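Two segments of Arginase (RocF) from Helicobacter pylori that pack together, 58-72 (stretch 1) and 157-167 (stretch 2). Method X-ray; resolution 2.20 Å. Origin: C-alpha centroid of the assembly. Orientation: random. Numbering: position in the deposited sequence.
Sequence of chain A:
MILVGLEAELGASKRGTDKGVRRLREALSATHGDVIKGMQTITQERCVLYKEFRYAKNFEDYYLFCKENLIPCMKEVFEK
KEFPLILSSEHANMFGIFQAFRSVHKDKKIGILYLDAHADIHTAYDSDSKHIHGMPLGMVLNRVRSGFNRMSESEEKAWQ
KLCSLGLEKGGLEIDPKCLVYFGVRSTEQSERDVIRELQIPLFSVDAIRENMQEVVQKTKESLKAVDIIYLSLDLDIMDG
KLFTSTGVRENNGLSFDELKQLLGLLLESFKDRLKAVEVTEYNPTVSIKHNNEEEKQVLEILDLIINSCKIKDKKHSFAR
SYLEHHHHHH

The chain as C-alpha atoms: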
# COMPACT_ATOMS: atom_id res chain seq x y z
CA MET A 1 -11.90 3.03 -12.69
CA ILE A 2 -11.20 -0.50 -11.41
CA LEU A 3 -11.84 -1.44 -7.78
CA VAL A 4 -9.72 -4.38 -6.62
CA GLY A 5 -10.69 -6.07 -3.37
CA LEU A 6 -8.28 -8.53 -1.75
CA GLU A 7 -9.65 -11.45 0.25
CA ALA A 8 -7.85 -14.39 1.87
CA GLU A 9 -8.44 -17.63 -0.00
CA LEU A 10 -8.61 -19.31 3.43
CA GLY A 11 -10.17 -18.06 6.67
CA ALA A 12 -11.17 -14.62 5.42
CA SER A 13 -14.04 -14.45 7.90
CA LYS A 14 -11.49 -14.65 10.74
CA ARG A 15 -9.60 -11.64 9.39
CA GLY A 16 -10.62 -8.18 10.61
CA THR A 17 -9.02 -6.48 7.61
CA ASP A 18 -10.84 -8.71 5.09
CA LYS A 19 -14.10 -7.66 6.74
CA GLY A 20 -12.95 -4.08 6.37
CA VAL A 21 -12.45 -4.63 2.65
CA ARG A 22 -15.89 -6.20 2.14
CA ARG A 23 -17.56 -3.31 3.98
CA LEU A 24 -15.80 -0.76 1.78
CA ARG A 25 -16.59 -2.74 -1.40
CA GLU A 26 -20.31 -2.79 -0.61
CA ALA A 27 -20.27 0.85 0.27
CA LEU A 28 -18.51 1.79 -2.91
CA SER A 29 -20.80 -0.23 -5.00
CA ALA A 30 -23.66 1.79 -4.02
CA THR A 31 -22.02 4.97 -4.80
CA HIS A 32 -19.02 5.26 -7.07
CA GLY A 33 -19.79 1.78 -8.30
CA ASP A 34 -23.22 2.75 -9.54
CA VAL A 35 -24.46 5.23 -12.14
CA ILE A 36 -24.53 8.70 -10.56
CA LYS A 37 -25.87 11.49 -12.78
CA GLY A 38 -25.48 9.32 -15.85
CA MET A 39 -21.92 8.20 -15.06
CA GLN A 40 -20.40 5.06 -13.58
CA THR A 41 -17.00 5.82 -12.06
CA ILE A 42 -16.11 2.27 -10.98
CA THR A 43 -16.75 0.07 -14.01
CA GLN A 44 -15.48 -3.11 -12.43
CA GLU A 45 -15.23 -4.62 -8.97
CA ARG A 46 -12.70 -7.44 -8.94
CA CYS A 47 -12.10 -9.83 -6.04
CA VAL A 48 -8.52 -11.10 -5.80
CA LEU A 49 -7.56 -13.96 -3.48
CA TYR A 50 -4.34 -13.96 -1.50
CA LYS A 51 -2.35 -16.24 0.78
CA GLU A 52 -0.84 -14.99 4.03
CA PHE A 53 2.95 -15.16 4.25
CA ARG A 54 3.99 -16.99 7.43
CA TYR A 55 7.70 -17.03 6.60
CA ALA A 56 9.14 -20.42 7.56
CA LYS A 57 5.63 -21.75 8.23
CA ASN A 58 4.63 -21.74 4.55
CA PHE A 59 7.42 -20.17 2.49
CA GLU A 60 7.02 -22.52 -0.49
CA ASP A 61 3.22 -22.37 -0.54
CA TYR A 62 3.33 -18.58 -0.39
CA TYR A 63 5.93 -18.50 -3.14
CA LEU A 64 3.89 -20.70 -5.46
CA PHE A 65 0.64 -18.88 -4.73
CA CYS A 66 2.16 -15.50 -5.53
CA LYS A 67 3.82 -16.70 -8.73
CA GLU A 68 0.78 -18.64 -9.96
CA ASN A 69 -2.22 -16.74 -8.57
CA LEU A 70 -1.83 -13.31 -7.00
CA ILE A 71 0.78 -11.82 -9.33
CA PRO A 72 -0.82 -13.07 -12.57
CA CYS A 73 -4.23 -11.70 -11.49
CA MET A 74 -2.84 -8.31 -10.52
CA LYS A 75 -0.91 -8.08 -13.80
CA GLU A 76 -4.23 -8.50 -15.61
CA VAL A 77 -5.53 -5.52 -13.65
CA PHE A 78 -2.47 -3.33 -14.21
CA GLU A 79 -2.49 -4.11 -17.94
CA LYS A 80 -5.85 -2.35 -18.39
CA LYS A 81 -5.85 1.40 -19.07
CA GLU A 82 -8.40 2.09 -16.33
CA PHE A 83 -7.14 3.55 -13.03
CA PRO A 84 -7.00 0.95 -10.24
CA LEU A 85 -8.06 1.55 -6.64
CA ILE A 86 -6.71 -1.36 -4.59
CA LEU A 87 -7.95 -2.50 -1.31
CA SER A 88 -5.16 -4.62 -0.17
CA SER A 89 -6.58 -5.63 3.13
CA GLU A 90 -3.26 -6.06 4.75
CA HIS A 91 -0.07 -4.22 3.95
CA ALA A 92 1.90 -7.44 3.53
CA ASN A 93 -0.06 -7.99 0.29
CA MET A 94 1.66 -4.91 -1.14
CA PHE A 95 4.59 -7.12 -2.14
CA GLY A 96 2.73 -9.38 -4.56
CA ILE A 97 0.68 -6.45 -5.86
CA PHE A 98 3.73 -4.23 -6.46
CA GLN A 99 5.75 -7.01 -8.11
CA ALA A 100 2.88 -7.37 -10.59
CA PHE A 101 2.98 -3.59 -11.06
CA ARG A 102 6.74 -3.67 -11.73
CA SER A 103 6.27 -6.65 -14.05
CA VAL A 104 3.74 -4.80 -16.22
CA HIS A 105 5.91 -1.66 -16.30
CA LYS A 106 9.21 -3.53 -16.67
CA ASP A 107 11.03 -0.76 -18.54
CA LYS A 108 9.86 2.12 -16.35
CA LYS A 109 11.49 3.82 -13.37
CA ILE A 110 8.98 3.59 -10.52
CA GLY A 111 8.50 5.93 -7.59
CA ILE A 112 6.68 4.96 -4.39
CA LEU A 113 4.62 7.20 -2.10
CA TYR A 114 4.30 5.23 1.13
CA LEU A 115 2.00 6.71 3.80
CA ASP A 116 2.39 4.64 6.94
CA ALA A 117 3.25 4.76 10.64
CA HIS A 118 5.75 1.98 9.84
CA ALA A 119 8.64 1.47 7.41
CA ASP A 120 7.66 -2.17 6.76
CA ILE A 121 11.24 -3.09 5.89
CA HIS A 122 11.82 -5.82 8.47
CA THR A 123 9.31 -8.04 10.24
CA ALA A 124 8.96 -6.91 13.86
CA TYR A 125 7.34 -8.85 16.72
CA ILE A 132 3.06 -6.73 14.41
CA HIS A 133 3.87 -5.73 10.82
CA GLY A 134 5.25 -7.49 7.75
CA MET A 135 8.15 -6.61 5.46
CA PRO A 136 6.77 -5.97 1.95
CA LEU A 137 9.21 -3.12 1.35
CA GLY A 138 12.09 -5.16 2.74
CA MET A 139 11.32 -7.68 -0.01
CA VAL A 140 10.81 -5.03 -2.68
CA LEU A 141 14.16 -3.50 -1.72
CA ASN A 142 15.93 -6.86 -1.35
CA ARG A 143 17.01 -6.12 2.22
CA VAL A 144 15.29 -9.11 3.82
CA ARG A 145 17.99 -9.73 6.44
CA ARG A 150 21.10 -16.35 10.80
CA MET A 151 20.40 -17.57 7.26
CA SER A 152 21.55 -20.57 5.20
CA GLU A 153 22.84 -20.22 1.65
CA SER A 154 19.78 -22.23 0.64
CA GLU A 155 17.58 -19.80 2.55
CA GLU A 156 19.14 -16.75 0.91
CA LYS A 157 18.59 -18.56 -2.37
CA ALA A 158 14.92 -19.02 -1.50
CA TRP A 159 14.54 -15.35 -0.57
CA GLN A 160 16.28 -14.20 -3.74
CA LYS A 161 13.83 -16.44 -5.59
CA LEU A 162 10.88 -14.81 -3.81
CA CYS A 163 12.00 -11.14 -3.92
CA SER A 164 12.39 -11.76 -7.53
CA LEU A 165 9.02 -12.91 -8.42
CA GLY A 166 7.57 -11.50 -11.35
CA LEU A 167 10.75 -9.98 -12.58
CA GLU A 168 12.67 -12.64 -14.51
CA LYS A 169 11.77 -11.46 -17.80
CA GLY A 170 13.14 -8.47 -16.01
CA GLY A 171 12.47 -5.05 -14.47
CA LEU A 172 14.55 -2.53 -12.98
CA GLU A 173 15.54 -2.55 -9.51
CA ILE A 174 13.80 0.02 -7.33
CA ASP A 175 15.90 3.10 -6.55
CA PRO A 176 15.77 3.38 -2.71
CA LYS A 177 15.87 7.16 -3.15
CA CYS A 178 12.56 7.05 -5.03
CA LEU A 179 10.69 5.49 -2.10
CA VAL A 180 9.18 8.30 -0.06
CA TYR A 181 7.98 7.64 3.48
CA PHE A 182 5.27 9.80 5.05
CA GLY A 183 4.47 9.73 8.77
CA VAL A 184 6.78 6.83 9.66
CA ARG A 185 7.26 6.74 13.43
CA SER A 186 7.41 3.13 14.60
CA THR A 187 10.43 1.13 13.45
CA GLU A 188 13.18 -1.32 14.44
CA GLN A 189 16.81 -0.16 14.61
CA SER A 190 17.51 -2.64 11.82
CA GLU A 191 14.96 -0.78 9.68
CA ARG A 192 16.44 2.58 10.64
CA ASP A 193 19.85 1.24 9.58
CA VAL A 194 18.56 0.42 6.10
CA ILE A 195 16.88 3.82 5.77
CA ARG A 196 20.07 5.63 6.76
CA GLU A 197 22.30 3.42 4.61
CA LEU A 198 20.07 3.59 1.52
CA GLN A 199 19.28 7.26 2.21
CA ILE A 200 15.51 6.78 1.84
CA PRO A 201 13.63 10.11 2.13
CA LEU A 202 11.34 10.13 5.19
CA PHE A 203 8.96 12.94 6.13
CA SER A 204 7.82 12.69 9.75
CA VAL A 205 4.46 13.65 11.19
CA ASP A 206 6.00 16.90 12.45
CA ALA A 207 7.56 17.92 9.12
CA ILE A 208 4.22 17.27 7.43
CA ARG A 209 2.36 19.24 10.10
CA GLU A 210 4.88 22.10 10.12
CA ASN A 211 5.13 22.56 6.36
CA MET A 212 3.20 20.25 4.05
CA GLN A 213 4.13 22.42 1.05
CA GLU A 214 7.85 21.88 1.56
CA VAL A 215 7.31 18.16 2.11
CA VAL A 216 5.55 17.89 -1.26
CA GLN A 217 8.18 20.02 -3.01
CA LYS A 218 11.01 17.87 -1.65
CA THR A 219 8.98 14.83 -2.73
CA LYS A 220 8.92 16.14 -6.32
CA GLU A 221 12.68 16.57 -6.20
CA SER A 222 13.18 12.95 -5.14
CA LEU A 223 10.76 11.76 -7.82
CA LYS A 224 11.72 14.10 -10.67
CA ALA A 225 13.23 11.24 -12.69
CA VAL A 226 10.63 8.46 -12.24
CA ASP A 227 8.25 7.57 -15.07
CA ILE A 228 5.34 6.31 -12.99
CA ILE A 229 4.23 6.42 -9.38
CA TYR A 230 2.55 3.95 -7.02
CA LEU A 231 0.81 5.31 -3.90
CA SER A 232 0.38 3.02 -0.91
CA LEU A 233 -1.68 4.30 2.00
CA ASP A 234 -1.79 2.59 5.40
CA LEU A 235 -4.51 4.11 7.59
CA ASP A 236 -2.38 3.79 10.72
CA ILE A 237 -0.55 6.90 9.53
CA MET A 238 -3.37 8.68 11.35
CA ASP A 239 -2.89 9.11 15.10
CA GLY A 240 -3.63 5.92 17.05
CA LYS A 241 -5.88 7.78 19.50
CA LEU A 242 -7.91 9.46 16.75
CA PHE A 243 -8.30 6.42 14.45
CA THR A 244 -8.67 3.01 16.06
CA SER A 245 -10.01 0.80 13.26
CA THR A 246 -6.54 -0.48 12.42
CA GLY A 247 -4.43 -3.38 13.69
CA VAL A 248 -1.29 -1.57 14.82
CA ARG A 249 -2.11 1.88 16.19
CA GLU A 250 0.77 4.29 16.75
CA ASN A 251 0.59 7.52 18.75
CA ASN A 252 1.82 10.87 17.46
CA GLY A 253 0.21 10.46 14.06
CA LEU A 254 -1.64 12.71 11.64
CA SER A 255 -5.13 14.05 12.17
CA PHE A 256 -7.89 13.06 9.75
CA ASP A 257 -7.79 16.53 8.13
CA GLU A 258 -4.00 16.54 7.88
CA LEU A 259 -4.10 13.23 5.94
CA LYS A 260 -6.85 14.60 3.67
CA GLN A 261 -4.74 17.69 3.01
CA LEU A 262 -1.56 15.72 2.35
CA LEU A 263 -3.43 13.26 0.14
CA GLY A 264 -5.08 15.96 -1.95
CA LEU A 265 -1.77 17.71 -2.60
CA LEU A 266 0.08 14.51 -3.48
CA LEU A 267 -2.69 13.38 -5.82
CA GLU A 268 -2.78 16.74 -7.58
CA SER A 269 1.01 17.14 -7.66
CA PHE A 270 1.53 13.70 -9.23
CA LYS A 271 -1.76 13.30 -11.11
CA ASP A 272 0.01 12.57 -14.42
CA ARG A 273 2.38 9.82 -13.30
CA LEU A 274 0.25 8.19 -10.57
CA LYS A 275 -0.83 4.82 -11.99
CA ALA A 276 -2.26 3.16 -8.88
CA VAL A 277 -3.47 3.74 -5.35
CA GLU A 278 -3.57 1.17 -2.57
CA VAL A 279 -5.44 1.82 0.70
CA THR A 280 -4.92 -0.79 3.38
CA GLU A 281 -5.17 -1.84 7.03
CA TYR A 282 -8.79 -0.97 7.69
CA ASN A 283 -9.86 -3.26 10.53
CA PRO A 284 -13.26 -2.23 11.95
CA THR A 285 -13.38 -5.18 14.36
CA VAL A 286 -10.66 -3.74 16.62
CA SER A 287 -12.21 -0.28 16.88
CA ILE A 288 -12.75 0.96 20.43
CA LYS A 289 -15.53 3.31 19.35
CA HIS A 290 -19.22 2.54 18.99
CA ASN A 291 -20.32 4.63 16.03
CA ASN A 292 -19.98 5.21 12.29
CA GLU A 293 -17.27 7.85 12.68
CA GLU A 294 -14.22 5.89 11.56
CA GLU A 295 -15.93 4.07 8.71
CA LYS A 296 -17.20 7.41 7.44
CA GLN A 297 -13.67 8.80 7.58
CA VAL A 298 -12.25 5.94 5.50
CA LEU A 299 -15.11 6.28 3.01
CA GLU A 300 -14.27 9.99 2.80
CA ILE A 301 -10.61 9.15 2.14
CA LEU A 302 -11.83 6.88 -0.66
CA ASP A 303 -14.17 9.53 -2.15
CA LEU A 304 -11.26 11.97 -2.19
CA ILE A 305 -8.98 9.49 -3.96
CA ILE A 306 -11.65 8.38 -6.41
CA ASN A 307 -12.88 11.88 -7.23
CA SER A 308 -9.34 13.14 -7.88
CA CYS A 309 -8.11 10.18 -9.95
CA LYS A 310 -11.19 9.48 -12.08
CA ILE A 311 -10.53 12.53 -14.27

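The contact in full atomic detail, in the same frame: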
# COMPACT_ATOMS: atom_id res chain seq x y z
N ASN A 58 5.12 -21.36 5.87
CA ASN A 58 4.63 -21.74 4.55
C ASN A 58 5.34 -21.03 3.40
O ASN A 58 4.71 -20.65 2.41
CB ASN A 58 3.13 -21.45 4.47
CG ASN A 58 2.81 -19.96 4.48
OD1 ASN A 58 3.51 -19.17 5.12
ND2 ASN A 58 1.75 -19.58 3.78
N PHE A 59 6.65 -20.86 3.52
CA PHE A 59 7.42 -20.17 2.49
C PHE A 59 7.15 -20.66 1.07
O PHE A 59 6.86 -19.85 0.18
CB PHE A 59 8.92 -20.28 2.78
CG PHE A 59 9.78 -19.38 1.92
CD1 PHE A 59 10.01 -19.68 0.58
CD2 PHE A 59 10.35 -18.23 2.45
CE1 PHE A 59 10.79 -18.84 -0.22
CE2 PHE A 59 11.13 -17.38 1.67
CZ PHE A 59 11.35 -17.69 0.33
N GLU A 60 7.24 -21.96 0.85
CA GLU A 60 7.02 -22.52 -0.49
C GLU A 60 5.60 -22.30 -1.00
O GLU A 60 5.40 -21.91 -2.15
CB GLU A 60 7.36 -24.01 -0.50
CG GLU A 60 7.51 -24.59 -1.90
CD GLU A 60 8.71 -24.02 -2.65
OE1 GLU A 60 8.80 -22.79 -2.80
OE2 GLU A 60 9.56 -24.81 -3.10
N ASP A 61 4.61 -22.55 -0.15
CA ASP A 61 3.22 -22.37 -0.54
C ASP A 61 2.97 -20.92 -0.94
O ASP A 61 2.34 -20.65 -1.96
CB ASP A 61 2.28 -22.74 0.61
CG ASP A 61 2.41 -24.20 1.02
OD1 ASP A 61 2.29 -25.08 0.14
OD2 ASP A 61 2.63 -24.45 2.22
N TYR A 62 3.49 -20.00 -0.13
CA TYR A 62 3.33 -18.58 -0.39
C TYR A 62 3.99 -18.23 -1.71
O TYR A 62 3.43 -17.51 -2.54
CB TYR A 62 3.97 -17.76 0.73
CG TYR A 62 3.90 -16.27 0.50
CD1 TYR A 62 2.72 -15.56 0.73
CD2 TYR A 62 5.02 -15.56 0.06
CE1 TYR A 62 2.66 -14.18 0.52
CE2 TYR A 62 4.97 -14.19 -0.15
CZ TYR A 62 3.80 -13.51 0.08
OH TYR A 62 3.77 -12.15 -0.12
N TYR A 63 5.20 -18.76 -1.91
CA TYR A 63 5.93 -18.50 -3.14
C TYR A 63 5.11 -18.92 -4.36
O TYR A 63 4.90 -18.13 -5.27
CB TYR A 63 7.25 -19.26 -3.14
CG TYR A 63 7.99 -19.15 -4.46
CD1 TYR A 63 8.70 -18.00 -4.78
CD2 TYR A 63 7.95 -20.19 -5.38
CE1 TYR A 63 9.35 -17.88 -6.00
CE2 TYR A 63 8.60 -20.08 -6.61
CZ TYR A 63 9.30 -18.93 -6.91
OH TYR A 63 9.94 -18.81 -8.12
N LEU A 64 4.67 -20.17 -4.36
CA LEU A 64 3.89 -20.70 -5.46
C LEU A 64 2.60 -19.93 -5.69
O LEU A 64 2.24 -19.64 -6.83
CB LEU A 64 3.57 -22.18 -5.22
CG LEU A 64 4.75 -23.14 -5.26
CD1 LEU A 64 4.27 -24.55 -4.94
CD2 LEU A 64 5.40 -23.10 -6.64
N PHE A 65 1.90 -19.61 -4.61
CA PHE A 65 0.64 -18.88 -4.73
C PHE A 65 0.85 -17.54 -5.40
O PHE A 65 0.11 -17.17 -6.31
CB PHE A 65 -0.00 -18.67 -3.36
CG PHE A 65 -1.42 -18.17 -3.44
CD1 PHE A 65 -2.49 -19.07 -3.50
CD2 PHE A 65 -1.70 -16.80 -3.50
CE1 PHE A 65 -3.80 -18.61 -3.63
CE2 PHE A 65 -3.01 -16.34 -3.62
CZ PHE A 65 -4.06 -17.25 -3.69
N CYS A 66 1.87 -16.81 -4.95
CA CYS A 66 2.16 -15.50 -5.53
C CYS A 66 2.51 -15.60 -7.01
O CYS A 66 1.96 -14.87 -7.84
CB CYS A 66 3.32 -14.84 -4.78
SG CYS A 66 2.86 -14.16 -3.17
N LYS A 67 3.41 -16.52 -7.34
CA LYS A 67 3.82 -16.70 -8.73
C LYS A 67 2.69 -17.17 -9.64
O LYS A 67 2.56 -16.71 -10.77
CB LYS A 67 4.97 -17.70 -8.82
CG LYS A 67 5.23 -18.20 -10.24
CD LYS A 67 6.34 -19.24 -10.31
CE LYS A 67 7.71 -18.60 -10.14
NZ LYS A 67 8.81 -19.60 -10.33
N GLU A 68 1.86 -18.08 -9.15
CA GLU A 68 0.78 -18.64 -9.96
C GLU A 68 -0.59 -17.99 -9.87
O GLU A 68 -1.36 -18.05 -10.83
CB GLU A 68 0.64 -20.13 -9.64
CG GLU A 68 1.95 -20.91 -9.72
CD GLU A 68 1.78 -22.37 -9.37
OE1 GLU A 68 1.29 -22.67 -8.26
OE2 GLU A 68 2.14 -23.23 -10.21
N ASN A 69 -0.91 -17.36 -8.74
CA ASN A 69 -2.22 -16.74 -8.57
C ASN A 69 -2.25 -15.22 -8.43
O ASN A 69 -2.67 -14.52 -9.34
CB ASN A 69 -2.94 -17.34 -7.36
CG ASN A 69 -3.38 -18.76 -7.58
OD1 ASN A 69 -2.56 -19.68 -7.62
ND2 ASN A 69 -4.68 -18.97 -7.72
N LEU A 70 -1.81 -14.74 -7.28
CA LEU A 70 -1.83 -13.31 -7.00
C LEU A 70 -1.18 -12.41 -8.04
O LEU A 70 -1.83 -11.50 -8.56
CB LEU A 70 -1.19 -13.03 -5.63
CG LEU A 70 -1.16 -11.56 -5.22
CD1 LEU A 70 -2.57 -10.98 -5.25
CD2 LEU A 70 -0.56 -11.43 -3.83
N ILE A 71 0.09 -12.65 -8.36
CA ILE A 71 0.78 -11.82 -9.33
C ILE A 71 0.13 -11.84 -10.72
O ILE A 71 -0.09 -10.80 -11.32
CB ILE A 71 2.30 -12.20 -9.41
CG1 ILE A 71 2.98 -11.82 -8.09
CG2 ILE A 71 2.98 -11.45 -10.56
CD1 ILE A 71 4.48 -12.15 -8.03
N PRO A 72 -0.19 -13.04 -11.24
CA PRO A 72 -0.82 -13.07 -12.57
C PRO A 72 -2.14 -12.29 -12.61
O PRO A 72 -2.42 -11.59 -13.59
CB PRO A 72 -1.02 -14.57 -12.82
CG PRO A 72 0.16 -15.17 -12.10
CD PRO A 72 0.18 -14.39 -10.79
N LYS A 157 18.92 -18.21 -1.00
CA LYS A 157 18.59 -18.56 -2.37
C LYS A 157 17.07 -18.52 -2.53
O LYS A 157 16.55 -18.06 -3.55
CB LYS A 157 19.11 -19.96 -2.70
CG LYS A 157 18.95 -20.36 -4.15
CD LYS A 157 19.62 -21.69 -4.45
CE LYS A 157 19.52 -22.03 -5.93
NZ LYS A 157 20.14 -20.98 -6.78
N ALA A 158 16.37 -19.00 -1.51
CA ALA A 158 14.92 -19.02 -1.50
C ALA A 158 14.40 -17.58 -1.50
O ALA A 158 13.50 -17.24 -2.28
CB ALA A 158 14.42 -19.76 -0.27
N TRP A 159 14.95 -16.74 -0.64
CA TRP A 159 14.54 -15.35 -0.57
C TRP A 159 14.80 -14.59 -1.87
O TRP A 159 13.98 -13.78 -2.30
CB TRP A 159 15.24 -14.63 0.58
CG TRP A 159 14.56 -14.87 1.88
CD1 TRP A 159 14.93 -15.76 2.85
CD2 TRP A 159 13.36 -14.25 2.34
NE1 TRP A 159 14.03 -15.73 3.89
CE2 TRP A 159 13.05 -14.81 3.61
CE3 TRP A 159 12.50 -13.27 1.82
CZ2 TRP A 159 11.93 -14.43 4.35
CZ3 TRP A 159 11.39 -12.89 2.55
CH2 TRP A 159 11.11 -13.47 3.81
N GLN A 160 15.94 -14.86 -2.49
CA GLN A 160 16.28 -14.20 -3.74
C GLN A 160 15.25 -14.63 -4.78
O GLN A 160 14.86 -13.86 -5.64
CB GLN A 160 17.69 -14.59 -4.19
CG GLN A 160 18.17 -13.88 -5.46
CD GLN A 160 17.57 -14.45 -6.74
OE1 GLN A 160 17.67 -13.85 -7.80
NE2 GLN A 160 16.97 -15.64 -6.64
N LYS A 161 14.82 -15.89 -4.68
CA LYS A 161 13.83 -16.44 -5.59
C LYS A 161 12.52 -15.67 -5.42
O LYS A 161 11.90 -15.23 -6.39
CB LYS A 161 13.61 -17.92 -5.28
CG LYS A 161 12.69 -18.65 -6.25
CD LYS A 161 12.00 -19.86 -5.59
CE LYS A 161 12.98 -20.91 -5.10
NZ LYS A 161 12.28 -22.02 -4.39
N LEU A 162 12.11 -15.50 -4.16
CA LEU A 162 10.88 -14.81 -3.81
C LEU A 162 10.88 -13.32 -4.17
O LEU A 162 9.99 -12.85 -4.88
CB LEU A 162 10.61 -15.00 -2.32
CG LEU A 162 9.41 -14.28 -1.71
CD1 LEU A 162 8.13 -14.70 -2.41
CD2 LEU A 162 9.34 -14.60 -0.22
N CYS A 163 11.87 -12.58 -3.66
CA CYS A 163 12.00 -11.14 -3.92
C CYS A 163 12.07 -10.88 -5.41
O CYS A 163 11.85 -9.77 -5.88
CB CYS A 163 13.27 -10.59 -3.28
SG CYS A 163 13.30 -10.69 -1.50
N SER A 164 12.42 -11.84 -6.16
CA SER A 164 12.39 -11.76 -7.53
C SER A 164 11.19 -12.12 -8.33
O SER A 164 11.23 -12.02 -9.43
CB SER A 164 13.42 -12.67 -8.02
OG SER A 164 14.37 -11.93 -8.54
N LEU A 165 10.17 -12.57 -7.72
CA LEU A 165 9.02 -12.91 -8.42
C LEU A 165 8.41 -11.82 -9.11
O LEU A 165 8.44 -10.78 -8.79
CB LEU A 165 7.96 -13.24 -7.43
CG LEU A 165 7.98 -14.48 -6.78
CD1 LEU A 165 7.10 -14.60 -5.92
CD2 LEU A 165 7.71 -15.32 -7.79
N GLY A 166 8.12 -12.21 -10.26
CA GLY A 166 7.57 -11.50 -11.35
C GLY A 166 8.47 -10.62 -12.13
O GLY A 166 8.09 -10.05 -12.98
N LEU A 167 9.71 -10.57 -11.82
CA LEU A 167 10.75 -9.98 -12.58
C LEU A 167 11.71 -10.85 -13.46
O LEU A 167 12.58 -10.39 -14.04
CB LEU A 167 11.64 -9.21 -11.65
CG LEU A 167 11.31 -8.28 -10.54
CD1 LEU A 167 12.48 -7.60 -9.82
CD2 LEU A 167 10.58 -7.42 -11.09
O HOH W 1 11.68 -16.14 -8.96

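Two helices that run in nearly the same direction can pack well without a single direct hydrogen bond between them, provided that the side chains of each find hollows in the other. The contact between residues 58-72 and 157-167 of the H. pylori arginase illustrates the principle. The axes of helices 59-72 and 157-163 cross at 23° and come no closer than 10.6 Å, a gap wide enough to be filled by large side chains, and 582 Å² of surface is buried in all.

The first bump is F59. Its CA-to-CB bond points toward the partner, and its t rotamer carries the ring into a pocket made by A158, W159 and L162. The small side chain of A158 leaves room for the ring: F59 CE1 lies 3.7 Å from A158 CB, and F59 CZ comes to 3.4 Å from A158 O. L162 closes another part of the pocket, with F59 CZ 3.7 Å from L162 CD2. W159 contributes a wall. Although its CA-to-CB bond points away, the indole comes back far enough to offer its face to the edge of F59, with the planes at 80° and F59 CE2 3.7 Å from W159 CE2.

One turn further on, Y63 is both a bump and a surface. K161 lies across one face of its ring, its aliphatic chain making a CH-pi contact in which K161 CD stands 3.5 Å from the ring centroid, while the ammonium nitrogen, K161 NZ, sits over the same ring at 4.9 Å in a cation-pi arrangement. That nitrogen also forms a long salt bridge, E60 OE1 to K161 NZ at 3.9 Å. The phenol oxygen is held from its own helix by a hydrogen bond from K67 NZ to Y63 OH of 2.6 Å. A water donates to K161 O at 2.7 Å and makes a weak 3.3 Å bond with Y63 OH, thus linking the two stretches.

In the reverse direction, L165 is the bump of the second stretch. Just beyond the helix, it enters a hollow bounded by Y63, C66, K67 and I71: L165 CD2 approaches Y63 CE1 at 3.5 Å and K67 CB at 3.8 Å, L165 CD1 approaches C66 CB at 4.0 Å, and L165 CB meets I71 CD1 at 3.7 Å. The chain then turns through G166, whose positive phi favours glycine. Space is tight here as well, since an ideal CB on G166 would stand only 3.5 Å from I71 CG2.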